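Local coordinates for uncharacterized protein (Bacteroides caccae, PDB 3NO2) that is of unknown function but folds as a six-bladed beta-propeller related to the Mal s 1 allergen family, at residues 211-216 / 233-238; 57-62 / 68-73; 177-182 / 188-193; 20-25 / 225-230; 130-133 / 137-140. All coordinates share one frame; numbering follows the deposited sequence. Where two conformers were deposited one is given.

Contact 1: 211-216 / 233-238; sequences QLFFVA and GHDREA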
# COMPACT_ATOMS: atom_id res chain seq x y z
N GLN A 211 19.18 3.48 2.56
CA GLN A 211 18.68 4.83 2.87
C GLN A 211 17.18 4.80 2.51
O GLN A 211 16.82 4.49 1.36
CB GLN A 211 19.38 5.90 2.04
CG GLN A 211 18.79 7.29 2.30
CD GLN A 211 19.42 8.43 1.49
OE1 GLN A 211 20.53 8.27 0.91
NE2 GLN A 211 18.75 9.60 1.46
N LEU A 212 16.33 5.15 3.46
CA LEU A 212 14.88 5.22 3.25
C LEU A 212 14.49 6.57 2.69
O LEU A 212 14.87 7.61 3.24
CB LEU A 212 14.12 4.95 4.53
CG LEU A 212 14.33 3.54 5.14
CD1 LEU A 212 13.65 3.41 6.52
CD2 LEU A 212 13.86 2.42 4.18
N PHE A 213 13.80 6.52 1.55
CA PHE A 213 13.25 7.71 0.89
C PHE A 213 11.79 7.86 1.33
O PHE A 213 11.56 8.12 2.51
CB PHE A 213 13.47 7.56 -0.61
CG PHE A 213 14.93 7.67 -0.99
CD1 PHE A 213 15.47 8.92 -1.25
CD2 PHE A 213 15.77 6.61 -0.95
CE1 PHE A 213 16.85 9.05 -1.55
CE2 PHE A 213 17.12 6.76 -1.25
CZ PHE A 213 17.64 7.95 -1.54
N PHE A 214 10.81 7.63 0.45
CA PHE A 214 9.40 7.66 0.88
C PHE A 214 9.06 6.24 1.27
O PHE A 214 9.07 5.33 0.43
CB PHE A 214 8.53 8.15 -0.28
CG PHE A 214 7.05 8.21 0.00
CD1 PHE A 214 6.30 7.05 0.02
CD2 PHE A 214 6.44 9.42 0.25
CE1 PHE A 214 4.95 7.11 0.29
CE2 PHE A 214 5.09 9.49 0.49
CZ PHE A 214 4.33 8.36 0.53
N VAL A 215 8.75 6.02 2.53
CA VAL A 215 8.44 4.68 3.05
C VAL A 215 6.98 4.42 2.68
O VAL A 215 6.05 5.00 3.27
CB VAL A 215 8.72 4.51 4.53
CG1 VAL A 215 8.28 3.12 5.01
CG2 VAL A 215 10.19 4.76 4.81
N ALA A 216 6.80 3.60 1.64
CA ALA A 216 5.49 3.23 1.06
C ALA A 216 5.07 1.88 1.68
O ALA A 216 5.26 1.64 2.88
CB ALA A 216 5.52 3.29 -0.46
N GLY A 233 10.38 8.97 -5.63
CA GLY A 233 9.85 10.05 -6.47
C GLY A 233 9.87 11.43 -5.87
O GLY A 233 9.53 12.39 -6.59
N HIS A 234 10.24 11.59 -4.60
CA HIS A 234 10.33 12.90 -3.99
C HIS A 234 11.77 13.31 -3.76
O HIS A 234 12.00 14.38 -3.15
CB HIS A 234 9.56 12.96 -2.66
CG HIS A 234 8.07 12.95 -2.79
ND1 HIS A 234 7.23 12.76 -1.72
CD2 HIS A 234 7.27 13.09 -3.88
CE1 HIS A 234 5.97 12.81 -2.14
NE2 HIS A 234 5.98 12.98 -3.44
N ASP A 235 12.75 12.55 -4.21
CA ASP A 235 14.11 13.00 -4.01
C ASP A 235 14.91 12.91 -5.30
O ASP A 235 15.20 11.82 -5.75
CB ASP A 235 14.71 12.24 -2.83
CG ASP A 235 16.07 12.80 -2.38
OD1 ASP A 235 16.66 13.64 -3.09
OD2 ASP A 235 16.52 12.38 -1.31
N ARG A 236 15.25 14.10 -5.82
CA ARG A 236 16.09 14.29 -7.02
C ARG A 236 17.49 13.72 -6.85
O ARG A 236 18.19 13.47 -7.83
CB ARG A 236 16.18 15.79 -7.42
N GLU A 237 17.93 13.53 -5.60
CA GLU A 237 19.23 12.88 -5.35
C GLU A 237 19.21 11.37 -5.46
O GLU A 237 20.27 10.77 -5.66
CB GLU A 237 19.77 13.27 -3.96
CG GLU A 237 20.04 14.76 -3.81
CD GLU A 237 21.09 15.25 -4.80
OE1 GLU A 237 22.25 14.81 -4.70
OE2 GLU A 237 20.73 16.07 -5.69
N ALA A 238 18.04 10.74 -5.35
CA ALA A 238 17.96 9.29 -5.39
C ALA A 238 18.45 8.71 -6.72
O ALA A 238 19.14 7.67 -6.77
CB ALA A 238 16.52 8.83 -5.08
O HOH W 1 19.06 12.13 -0.20
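The Phe213 ring takes a methyl over one face and a carboxylate at its edge. Ala238 CB lies 4.0 Å from the centroid of the Phe213 ring, 27° off the ring normal. This is a CH-pi contact. Near the plane of the same ring, Asp235 OD2 comes within 3.4 Å of Phe213 CE1. Asp235 CG lies opposite its backbone N (chi1 -171°), which brings the carboxylate to this edge. The carboxylate is turned 60° against the ring. His243 adds an edge-to-face contact to Phe213.

Phe214 and His234 lie side by side and point the same way. Their planes are almost perpendicular and their centroids are 5.7 Å apart, but the approach is oblique. Phe214 CD2 is 4.0 Å from His234 ND1. Trp231 meets both rings edge-to-face.

The contact sits in one blade of the six-bladed propeller. Residues 211-216 lead into its first strand, 214-220. Residues 233-238 belong to the long loop between its second and third strands, and fold back over the start of the first.

No direct hydrogen bond joins the two segments. A water bridges them instead. It accepts from Gln211 NE2 at 3.0 Å and donates to Asp235 OD2 at 2.8 Å. The other oxygen of this carboxylate shapes the loop. Asp235 OD1 accepts from Glu237 N at 2.8 Å, which makes an Asx turn. His234 ND1 is hydrogen-bonded to Asp184 OD1, and NE2 to a bound citric acid molecule, probably from the crystallisation liquor.

Contact 2: 57-62 / 68-73; sequences GAKMIT and LWNIAA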
# COMPACT_ATOMS: atom_id res chain seq x y z
N GLY A 57 -10.07 4.80 -10.71
CA GLY A 57 -10.92 3.65 -10.38
C GLY A 57 -10.10 2.55 -9.80
O GLY A 57 -8.91 2.74 -9.48
N ALA A 58 -10.71 1.38 -9.61
CA ALA A 58 -10.03 0.14 -9.22
C ALA A 58 -10.64 -0.97 -10.03
O ALA A 58 -11.85 -0.93 -10.34
CB ALA A 58 -10.22 -0.16 -7.71
N LYS A 59 -9.84 -1.95 -10.37
CA LYS A 59 -10.35 -3.06 -11.16
C LYS A 59 -9.68 -4.36 -10.79
O LYS A 59 -8.56 -4.37 -10.23
CB LYS A 59 -10.28 -2.83 -12.62
CG LYS A 59 -8.88 -2.79 -13.21
CD LYS A 59 -8.91 -2.67 -14.74
CE LYS A 59 -9.47 -1.31 -15.20
NZ LYS A 59 -9.64 -1.26 -16.67
N MSE A 60 -10.35 -5.47 -11.08
CA MSE A 60 -9.80 -6.82 -10.93
C MSE A 60 -9.68 -7.45 -12.33
O MSE A 60 -10.61 -7.33 -13.14
CB MSE A 60 -10.67 -7.67 -9.99
CG MSE A 60 -10.05 -9.01 -9.66
SE MSE A 60 -10.99 -10.05 -8.35
CE MSE A 60 -10.24 -9.29 -6.82
N ILE A 61 -8.55 -8.09 -12.58
CA ILE A 61 -8.25 -8.76 -13.84
C ILE A 61 -7.77 -10.17 -13.54
O ILE A 61 -7.29 -10.49 -12.45
CB ILE A 61 -7.19 -8.00 -14.68
CG1 ILE A 61 -5.85 -7.88 -13.94
CG2 ILE A 61 -7.70 -6.59 -15.01
CD1 ILE A 61 -4.69 -7.29 -14.79
N THR A 62 -7.86 -11.01 -14.56
CA THR A 62 -7.28 -12.34 -14.48
C THR A 62 -5.83 -12.25 -14.75
O THR A 62 -5.34 -11.30 -15.33
CB THR A 62 -7.96 -13.27 -15.52
OG1 THR A 62 -7.64 -12.82 -16.84
CG2 THR A 62 -9.48 -13.39 -15.35
N LEU A 68 -12.38 -8.52 -15.04
CA LEU A 68 -13.48 -9.13 -14.29
C LEU A 68 -14.49 -8.09 -13.88
O LEU A 68 -15.69 -8.25 -14.10
CB LEU A 68 -12.96 -9.91 -13.08
CG LEU A 68 -12.07 -11.11 -13.46
CD1 LEU A 68 -11.44 -11.76 -12.22
CD2 LEU A 68 -12.84 -12.18 -14.27
N TRP A 69 -14.03 -6.99 -13.30
CA TRP A 69 -14.91 -5.93 -12.87
C TRP A 69 -14.10 -4.66 -12.67
O TRP A 69 -12.88 -4.72 -12.54
CB TRP A 69 -15.68 -6.27 -11.59
CG TRP A 69 -14.93 -6.65 -10.36
CD1 TRP A 69 -14.75 -7.90 -9.90
CD2 TRP A 69 -14.31 -5.78 -9.40
NE1 TRP A 69 -14.09 -7.89 -8.73
CE2 TRP A 69 -13.79 -6.59 -8.37
CE3 TRP A 69 -14.16 -4.39 -9.30
CZ2 TRP A 69 -13.12 -6.05 -7.27
CZ3 TRP A 69 -13.50 -3.86 -8.19
CH2 TRP A 69 -12.95 -4.71 -7.21
N ASN A 70 -14.80 -3.54 -12.63
CA ASN A 70 -14.21 -2.21 -12.51
C ASN A 70 -15.16 -1.32 -11.74
O ASN A 70 -16.40 -1.40 -11.93
CB ASN A 70 -14.01 -1.60 -13.89
CG ASN A 70 -13.36 -0.27 -13.86
OD1 ASN A 70 -12.20 -0.17 -13.46
ND2 ASN A 70 -14.07 0.79 -14.24
N ILE A 71 -14.62 -0.49 -10.87
CA ILE A 71 -15.37 0.58 -10.20
C ILE A 71 -14.67 1.90 -10.46
O ILE A 71 -13.48 2.05 -10.13
CB ILE A 71 -15.50 0.31 -8.72
CG1 ILE A 71 -16.26 -1.00 -8.48
CG2 ILE A 71 -16.21 1.55 -8.01
CD1 ILE A 71 -16.30 -1.41 -6.96
N ALA A 72 -15.36 2.86 -11.06
CA ALA A 72 -14.83 4.19 -11.28
C ALA A 72 -14.91 5.04 -10.03
O ALA A 72 -15.91 4.99 -9.28
CB ALA A 72 -15.61 4.85 -12.43
N ALA A 73 -13.89 5.85 -9.78
CA ALA A 73 -13.99 6.93 -8.81
C ALA A 73 -14.84 8.06 -9.40
O ALA A 73 -14.73 8.33 -10.60
CB ALA A 73 -12.65 7.46 -8.44
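Met60, a selenomethionine, pairs with Trp69 by backbone and by side chain. The backbone bonds come first. Met60 N gives to Trp69 O at 3.0 Å. Ala58 and Ile71 form a reciprocal pair, both bonds 2.9 Å between the N of one and the O of the other. The bond from Ile71 N to Ala58 O is nearly straight, at 175°. Met60 O receives two donors. Leu68 N is 2.9 Å from it, and Trp69 N makes a weak bond at 3.4 Å. Two residues, Leu68 and Trp69, thus stand opposite the single residue Met60, a classic beta bulge.

The bulge lies in the antiparallel hairpin of strands 57-61 and 67-72, the third and fourth strands of a four-stranded propeller blade.

A CH-pi contact comes next. Trp69 CG stands between its backbone N and carbonyl carbon (chi1 56°), which lays the indole face against Met60 CB, 3.8 Å from the centroid of the five-membered ring. Leu51 and Val104 also touch this indole.

Apolar contact follows where Thr62 CG2 meets Leu68 CD2 at 3.7 Å.

Polar ends are held near the connecting loop. Thr62 OG1 hydrogen-bonds to Asp64 and Arg66 N, and Lys59 NZ forms a salt bridge with Glu67.

Contact 3: 177-182 / 188-193; sequences DCLVAC and FVQLNL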
# COMPACT_ATOMS: atom_id res chain seq x y z
N ASP A 177 -0.36 -5.88 16.78
CA ASP A 177 0.08 -4.49 16.60
C ASP A 177 0.07 -4.20 15.08
O ASP A 177 -0.06 -5.11 14.25
CB ASP A 177 1.50 -4.25 17.13
CG ASP A 177 1.59 -4.21 18.65
OD1 ASP A 177 0.55 -4.31 19.33
OD2 ASP A 177 2.73 -4.05 19.13
N CYS A 178 0.20 -2.92 14.73
CA CYS A 178 0.34 -2.59 13.33
C CYS A 178 1.57 -1.73 13.11
O CYS A 178 2.08 -1.06 14.00
CB CYS A 178 -0.91 -1.97 12.72
SG CYS A 178 -1.19 -0.27 13.14
N LEU A 179 2.05 -1.82 11.89
CA LEU A 179 3.12 -0.97 11.41
C LEU A 179 2.49 0.09 10.53
O LEU A 179 1.62 -0.24 9.71
CB LEU A 179 4.13 -1.72 10.58
CG LEU A 179 4.88 -2.86 11.27
CD1 LEU A 179 5.89 -3.52 10.30
CD2 LEU A 179 5.63 -2.34 12.47
N VAL A 180 2.88 1.34 10.67
CA VAL A 180 2.39 2.42 9.80
C VAL A 180 3.58 3.03 9.06
O VAL A 180 4.54 3.52 9.68
CB VAL A 180 1.62 3.49 10.56
CG1 VAL A 180 1.09 4.58 9.62
CG2 VAL A 180 0.46 2.84 11.38
N ALA A 181 3.52 2.96 7.73
CA ALA A 181 4.50 3.55 6.85
C ALA A 181 4.32 5.07 6.85
O ALA A 181 3.21 5.55 6.60
CB ALA A 181 4.31 3.04 5.43
N CYS A 182 5.38 5.82 7.13
CA CYS A 182 5.22 7.29 7.26
C CYS A 182 5.73 8.11 6.08
O CYS A 182 5.94 9.30 6.20
CB CYS A 182 5.76 7.76 8.61
SG CYS A 182 4.82 7.16 10.02
N PHE A 188 9.04 4.19 9.61
CA PHE A 188 7.76 3.64 9.98
C PHE A 188 7.64 3.48 11.47
O PHE A 188 8.67 3.54 12.19
CB PHE A 188 7.50 2.31 9.25
CG PHE A 188 8.43 1.18 9.56
CD1 PHE A 188 8.14 0.27 10.57
CD2 PHE A 188 9.53 0.96 8.77
CE1 PHE A 188 8.96 -0.82 10.78
CE2 PHE A 188 10.35 -0.14 8.99
CZ PHE A 188 10.06 -1.01 9.98
N VAL A 189 6.44 3.32 11.97
CA VAL A 189 6.22 3.16 13.41
C VAL A 189 5.44 1.88 13.66
O VAL A 189 4.76 1.37 12.77
CB VAL A 189 5.48 4.34 14.04
CG1 VAL A 189 6.32 5.62 13.90
CG2 VAL A 189 4.08 4.49 13.40
N GLN A 190 5.58 1.34 14.87
CA GLN A 190 4.75 0.27 15.36
C GLN A 190 3.79 0.86 16.39
O GLN A 190 4.26 1.53 17.33
CB GLN A 190 5.63 -0.83 15.96
CG GLN A 190 4.85 -2.01 16.49
CD GLN A 190 5.75 -3.13 16.99
OE1 GLN A 190 6.88 -3.27 16.54
NE2 GLN A 190 5.24 -3.95 17.93
N LEU A 191 2.50 0.59 16.21
CA LEU A 191 1.44 1.04 17.11
C LEU A 191 0.87 -0.12 17.90
O LEU A 191 0.52 -1.14 17.33
CB LEU A 191 0.27 1.66 16.35
CG LEU A 191 0.57 2.91 15.55
CD1 LEU A 191 -0.76 3.46 14.95
CD2 LEU A 191 1.27 3.95 16.39
N ASN A 192 0.76 0.07 19.21
CA ASN A 192 0.23 -0.96 20.11
C ASN A 192 -1.26 -1.05 19.90
O ASN A 192 -1.95 -0.00 19.82
CB ASN A 192 0.53 -0.64 21.59
CG ASN A 192 -0.01 -1.71 22.57
OD1 ASN A 192 -1.09 -1.55 23.14
ND2 ASN A 192 0.75 -2.79 22.77
N LEU A 193 -1.73 -2.29 19.79
CA LEU A 193 -3.16 -2.60 19.63
C LEU A 193 -4.01 -1.93 20.74
O LEU A 193 -4.85 -1.06 20.45
CB LEU A 193 -3.35 -4.14 19.63
CG LEU A 193 -4.77 -4.73 19.50
CD1 LEU A 193 -5.52 -4.16 18.29
CD2 LEU A 193 -4.71 -6.26 19.44
O HOH W 2 3.06 -3.81 21.75
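Segments 177-182 and 188-193 form the beta hairpin of strands 178-181 and 187-191, and Asp177 ties its open end. The Asp177 carboxylate grips the second segment with both oxygens. Gln190 NE2 gives to Asp177 OD2 at 2.8 Å, on the anti lone pair. The oxygen lies in the amide plane of Gln190, though carboxylate and amide are turned 58° apart. The Gln190 chain is extended beyond CG (chi2 176°), which carries NE2 to the Asp177 carboxylate. Asp177 OD1 accepts from Leu193 N at 3.1 Å, from above the carboxylate plane. A water donates to Asp177 OD2 and accepts from Asn192 ND2. Asn192 OD1 is taken by Ser195 N.

These are the two middle strands of a four-stranded propeller blade. Two hydrogen-bonded pairs join their backbones, Cys178 with Leu191 and Val180 with Val189. The shortest of these bonds are Leu191 N to Cys178 O and Val180 N to Val189 O, both 2.8 Å.

Side chains pack on both faces of the hairpin. On one, Leu179 CD2 meets Phe188 CE1 at 4.0 Å and Gln190 CB at 3.8 Å. Leu179 and Phe188 lie side by side and pack on Leu218 and Leu226 of the next blade. The other face is apolar. Val180 CG2 touches Leu191 CD1 at 3.8 Å, while Cys178 SG rests near Leu191 CB.

Contact 4: 20-25 / 225-230; sequences INKDTK and GLYICN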
# COMPACT_ATOMS: atom_id res chain seq x y z
N ILE A 20 7.18 -10.01 -10.67
CA ILE A 20 8.62 -10.26 -10.64
C ILE A 20 8.84 -11.64 -10.00
O ILE A 20 8.26 -11.97 -8.96
CB ILE A 20 9.32 -9.17 -9.84
CG1 ILE A 20 9.18 -7.84 -10.62
CG2 ILE A 20 10.81 -9.49 -9.59
CD1 ILE A 20 9.68 -6.58 -9.88
N ASN A 21 9.69 -12.44 -10.64
CA ASN A 21 10.22 -13.65 -10.01
C ASN A 21 11.28 -13.22 -9.00
O ASN A 21 12.27 -12.59 -9.37
CB ASN A 21 10.84 -14.54 -11.11
CG ASN A 21 11.52 -15.79 -10.58
OD1 ASN A 21 12.19 -15.78 -9.56
ND2 ASN A 21 11.35 -16.92 -11.32
N LYS A 22 10.99 -13.42 -7.73
CA LYS A 22 11.86 -12.90 -6.67
C LYS A 22 13.31 -13.42 -6.80
O LYS A 22 14.26 -12.67 -6.60
CB LYS A 22 11.30 -13.26 -5.31
CG LYS A 22 12.12 -12.71 -4.15
CD LYS A 22 11.61 -13.16 -2.78
CE LYS A 22 12.43 -12.54 -1.67
NZ LYS A 22 11.95 -12.96 -0.33
N ASP A 23 13.45 -14.68 -7.12
CA ASP A 23 14.75 -15.32 -7.16
C ASP A 23 15.60 -14.82 -8.30
O ASP A 23 16.78 -14.51 -8.09
CB ASP A 23 14.58 -16.83 -7.32
CG ASP A 23 14.06 -17.52 -6.06
OD1 ASP A 23 14.00 -16.90 -4.97
OD2 ASP A 23 13.75 -18.72 -6.17
N THR A 24 15.03 -14.72 -9.49
CA THR A 24 15.75 -14.22 -10.65
C THR A 24 15.79 -12.69 -10.77
O THR A 24 16.62 -12.14 -11.50
CB THR A 24 15.22 -14.81 -11.94
OG1 THR A 24 13.90 -14.26 -12.14
CG2 THR A 24 15.15 -16.35 -11.93
N LYS A 25 14.88 -12.03 -10.05
CA LYS A 25 14.69 -10.58 -10.14
C LYS A 25 14.22 -10.14 -11.53
O LYS A 25 14.41 -8.99 -11.89
CB LYS A 25 15.89 -9.79 -9.66
CG LYS A 25 16.40 -10.15 -8.28
CD LYS A 25 17.51 -9.21 -7.82
CE LYS A 25 18.18 -9.55 -6.52
NZ LYS A 25 19.21 -8.55 -6.19
N GLY A 225 10.39 -11.10 9.00
CA GLY A 225 10.94 -10.12 8.11
C GLY A 225 9.87 -9.18 7.56
O GLY A 225 8.71 -9.22 7.92
N LEU A 226 10.30 -8.35 6.63
CA LEU A 226 9.43 -7.29 6.12
C LEU A 226 9.91 -6.83 4.74
O LEU A 226 11.09 -6.54 4.57
CB LEU A 226 9.53 -6.09 7.10
CG LEU A 226 8.63 -4.90 6.90
CD1 LEU A 226 7.16 -5.31 7.15
CD2 LEU A 226 8.99 -3.73 7.82
N TYR A 227 8.99 -6.72 3.78
CA TYR A 227 9.25 -5.94 2.57
C TYR A 227 8.96 -4.49 2.82
O TYR A 227 7.93 -4.16 3.44
CB TYR A 227 8.40 -6.41 1.38
CG TYR A 227 8.69 -7.80 0.85
CD1 TYR A 227 9.95 -8.18 0.43
CD2 TYR A 227 7.67 -8.70 0.70
CE1 TYR A 227 10.18 -9.47 -0.06
CE2 TYR A 227 7.90 -9.98 0.22
CZ TYR A 227 9.14 -10.35 -0.16
OH TYR A 227 9.38 -11.64 -0.67
N ILE A 228 9.83 -3.63 2.31
CA ILE A 228 9.66 -2.18 2.36
C ILE A 228 9.78 -1.66 0.95
O ILE A 228 10.81 -1.81 0.29
CB ILE A 228 10.70 -1.51 3.26
CG1 ILE A 228 10.70 -2.11 4.66
CG2 ILE A 228 10.48 0.02 3.26
CD1 ILE A 228 11.89 -1.64 5.53
N CYS A 229 8.74 -0.99 0.47
CA CYS A 229 8.72 -0.29 -0.80
C CYS A 229 9.34 1.10 -0.59
O CYS A 229 8.82 1.92 0.16
CB CYS A 229 7.32 -0.17 -1.38
SG CYS A 229 6.52 -1.75 -1.70
N ASN A 230 10.51 1.30 -1.19
CA ASN A 230 11.36 2.46 -0.94
C ASN A 230 11.28 3.45 -2.09
O ASN A 230 12.13 3.49 -2.96
CB ASN A 230 12.81 1.97 -0.77
CG ASN A 230 13.74 3.02 -0.24
OD1 ASN A 230 13.30 3.93 0.46
ND2 ASN A 230 15.04 2.94 -0.58
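Lys22 and Tyr227 bridge two backbones that do not pair, with their CA atoms 11.9 Å apart. Segment 20-25 leaves the end of strand 16-21 and turns. Residues 22-24 have helical backbone angles without regular helical bonds. An Asx motif holds the turn, with Thr24 N giving to Asn21 OD1 at 3.0 Å in a nearly straight bond of 170°. Lys25 has a positive phi (64°), which swings the chain round towards strand 26-32. Segment 225-230 is different. Residues 226-230 lie on strand 226-231, the second of its blade.

The two side chains come from opposite directions and meet at their ends. Lys22 is stretched out, with CG anti to the backbone N (chi1 -178°) and every later torsion also near 180°. That reach brings NZ to Tyr227 OH at 2.9 Å, and the ammonium donates this hydrogen bond. Lys22 NZ lies at the ring edge, near the plane of the phenol, and is 3.9 Å from Tyr227 CE1. The lysine methylenes also crowd the hydroxyl, with Lys22 CE 3.3 Å and CD 3.4 Å from Tyr227 OH.

The contact joins neighbouring propeller blades. Lys22 belongs to the blade shared by both chain ends, and Tyr227 to the blade that runs from strand 214-220 to strand 255-259. Leu7 touches both side chains.

Lys22 NZ has further partners in a salt bridge to Glu248 OE1 and a cation-pi contact with Trp257. A buried ammonium is thus matched by a carboxylate, a hydroxyl and an indole, which would favour its charged form.

Contact 5: 130-133 / 137-140; sequences INKN and NYLV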
# COMPACT_ATOMS: atom_id res chain seq x y z
N ILE A 130 -5.88 2.41 2.97
CA ILE A 130 -6.72 2.12 4.11
C ILE A 130 -6.66 0.62 4.40
O ILE A 130 -6.42 -0.18 3.50
CB ILE A 130 -8.15 2.61 3.83
CG1 ILE A 130 -8.18 4.14 3.76
CG2 ILE A 130 -9.15 2.08 4.87
CD1 ILE A 130 -9.57 4.76 3.43
N ASN A 131 -6.83 0.25 5.65
CA ASN A 131 -6.85 -1.14 6.09
C ASN A 131 -8.04 -1.32 7.07
O ASN A 131 -8.68 -0.37 7.46
CB ASN A 131 -5.49 -1.53 6.71
CG ASN A 131 -5.18 -3.00 6.58
OD1 ASN A 131 -6.04 -3.82 6.28
ND2 ASN A 131 -3.90 -3.32 6.72
N LYS A 132 -8.33 -2.57 7.40
CA LYS A 132 -9.46 -2.95 8.26
C LYS A 132 -8.88 -3.71 9.46
O LYS A 132 -8.11 -4.65 9.25
CB LYS A 132 -10.41 -3.80 7.46
CG LYS A 132 -11.73 -4.12 8.21
CD LYS A 132 -12.70 -4.91 7.32
CE LYS A 132 -13.99 -5.16 8.04
NZ LYS A 132 -14.97 -5.91 7.16
N ASN A 133 -9.27 -3.33 10.67
CA ASN A 133 -8.68 -3.94 11.86
C ASN A 133 -9.61 -5.05 12.37
O ASN A 133 -10.64 -5.36 11.78
CB ASN A 133 -8.35 -2.89 12.91
CG ASN A 133 -9.56 -2.19 13.49
OD1 ASN A 133 -10.70 -2.66 13.42
ND2 ASN A 133 -9.30 -1.05 14.17
N ASN A 137 -13.29 -1.99 12.09
CA ASN A 137 -13.17 -0.58 11.75
C ASN A 137 -12.02 -0.38 10.77
O ASN A 137 -11.25 -1.28 10.47
CB ASN A 137 -12.90 0.23 13.01
CG ASN A 137 -14.00 0.02 14.05
OD1 ASN A 137 -15.19 -0.05 13.72
ND2 ASN A 137 -13.57 -0.10 15.32
N TYR A 138 -11.96 0.84 10.23
CA TYR A 138 -10.99 1.15 9.18
C TYR A 138 -9.89 2.04 9.70
O TYR A 138 -10.18 3.05 10.38
CB TYR A 138 -11.69 1.79 7.98
CG TYR A 138 -12.76 0.88 7.43
CD1 TYR A 138 -12.41 -0.29 6.77
CD2 TYR A 138 -14.11 1.17 7.55
CE1 TYR A 138 -13.40 -1.15 6.25
CE2 TYR A 138 -15.11 0.32 7.05
CZ TYR A 138 -14.73 -0.82 6.39
OH TYR A 138 -15.72 -1.67 5.88
N LEU A 139 -8.66 1.72 9.34
CA LEU A 139 -7.49 2.53 9.71
C LEU A 139 -7.11 3.36 8.49
O LEU A 139 -6.78 2.82 7.41
CB LEU A 139 -6.32 1.66 10.13
CG LEU A 139 -6.54 0.84 11.39
CD1 LEU A 139 -5.32 -0.05 11.69
CD2 LEU A 139 -6.83 1.78 12.58
N VAL A 140 -7.19 4.68 8.66
CA VAL A 140 -7.05 5.62 7.57
C VAL A 140 -5.85 6.52 7.85
O VAL A 140 -5.94 7.46 8.69
CB VAL A 140 -8.28 6.48 7.41
CG1 VAL A 140 -8.14 7.43 6.20
CG2 VAL A 140 -9.58 5.60 7.33
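Asn133 turns its side-chain amide to Asn137. A chi1 of 66° sets the amide over the backbone, between N and C, and towards the returning strand. Asn133 CB is 4.1 Å from Asn137 O. Asn133 CG comes closer to that oxygen, at 3.6 Å. The branch then divides. Asn133 OD1 accepts from Asn137 N at 3.0 Å, with the donor above the carbonyl plane. Asn133 ND2 lies 4.1 Å from Leu139 CD2 and makes a weak hydrogen bond to Glu150.

Beside this, Asn133 N gives to Asn137 O at 2.9 Å, so backbone and side chain of Asn133 together clamp Asn137 across a three-residue connection. The hairpin joins strands 131-132 and 138-142, the first two of a propeller blade. Asn131 and Leu139 form a hydrogen-bonded pair, N to O in both directions. Asn131 ND2 reaches Ser170 O in the next blade.

The side chains of Lys132 and Tyr138 lie side by side and point the same way. Lys132 CG touches Tyr138 CE1 at 3.9 Å, and Asn131 O lies at the edge of the Tyr138 ring, in its plane. Ile130 CD1 meets Val140 CG2 at 4.0 Å.

Both polar tips of the Lys132-Tyr138 pair end on Glu103 OE2 of the preceding blade, one by a salt bridge and one by a hydrogen bond. A single acid oxygen thus gathers an ammonium and a phenol, joining the two blades by charge as well as by packing.

Overall arrangement
The chain begins in the blade that also holds its C-terminal strand, 270-274. There 20-25 opens contact 4, whose loop closes only at 225-230. Contacts 2, 5 and 3 follow in series inside that loop. Each closes a short hairpin in a different blade. Contact 1 opens at 211-216 and closes at 233-238, so it crosses contact 4. The two share neighbouring strands of one sheet, and a hydrogen bond between Phe213 N and Asn230 OD1 links them. Contact 3 touches both through the adjacent blade: Ala181 meets 215-216, and Phe188 meets Leu226. Contacts 2 and 3 lie on opposite sides of the chain's centre, about 29 Å apart between centres. Contact 4 joins the last blade to the first.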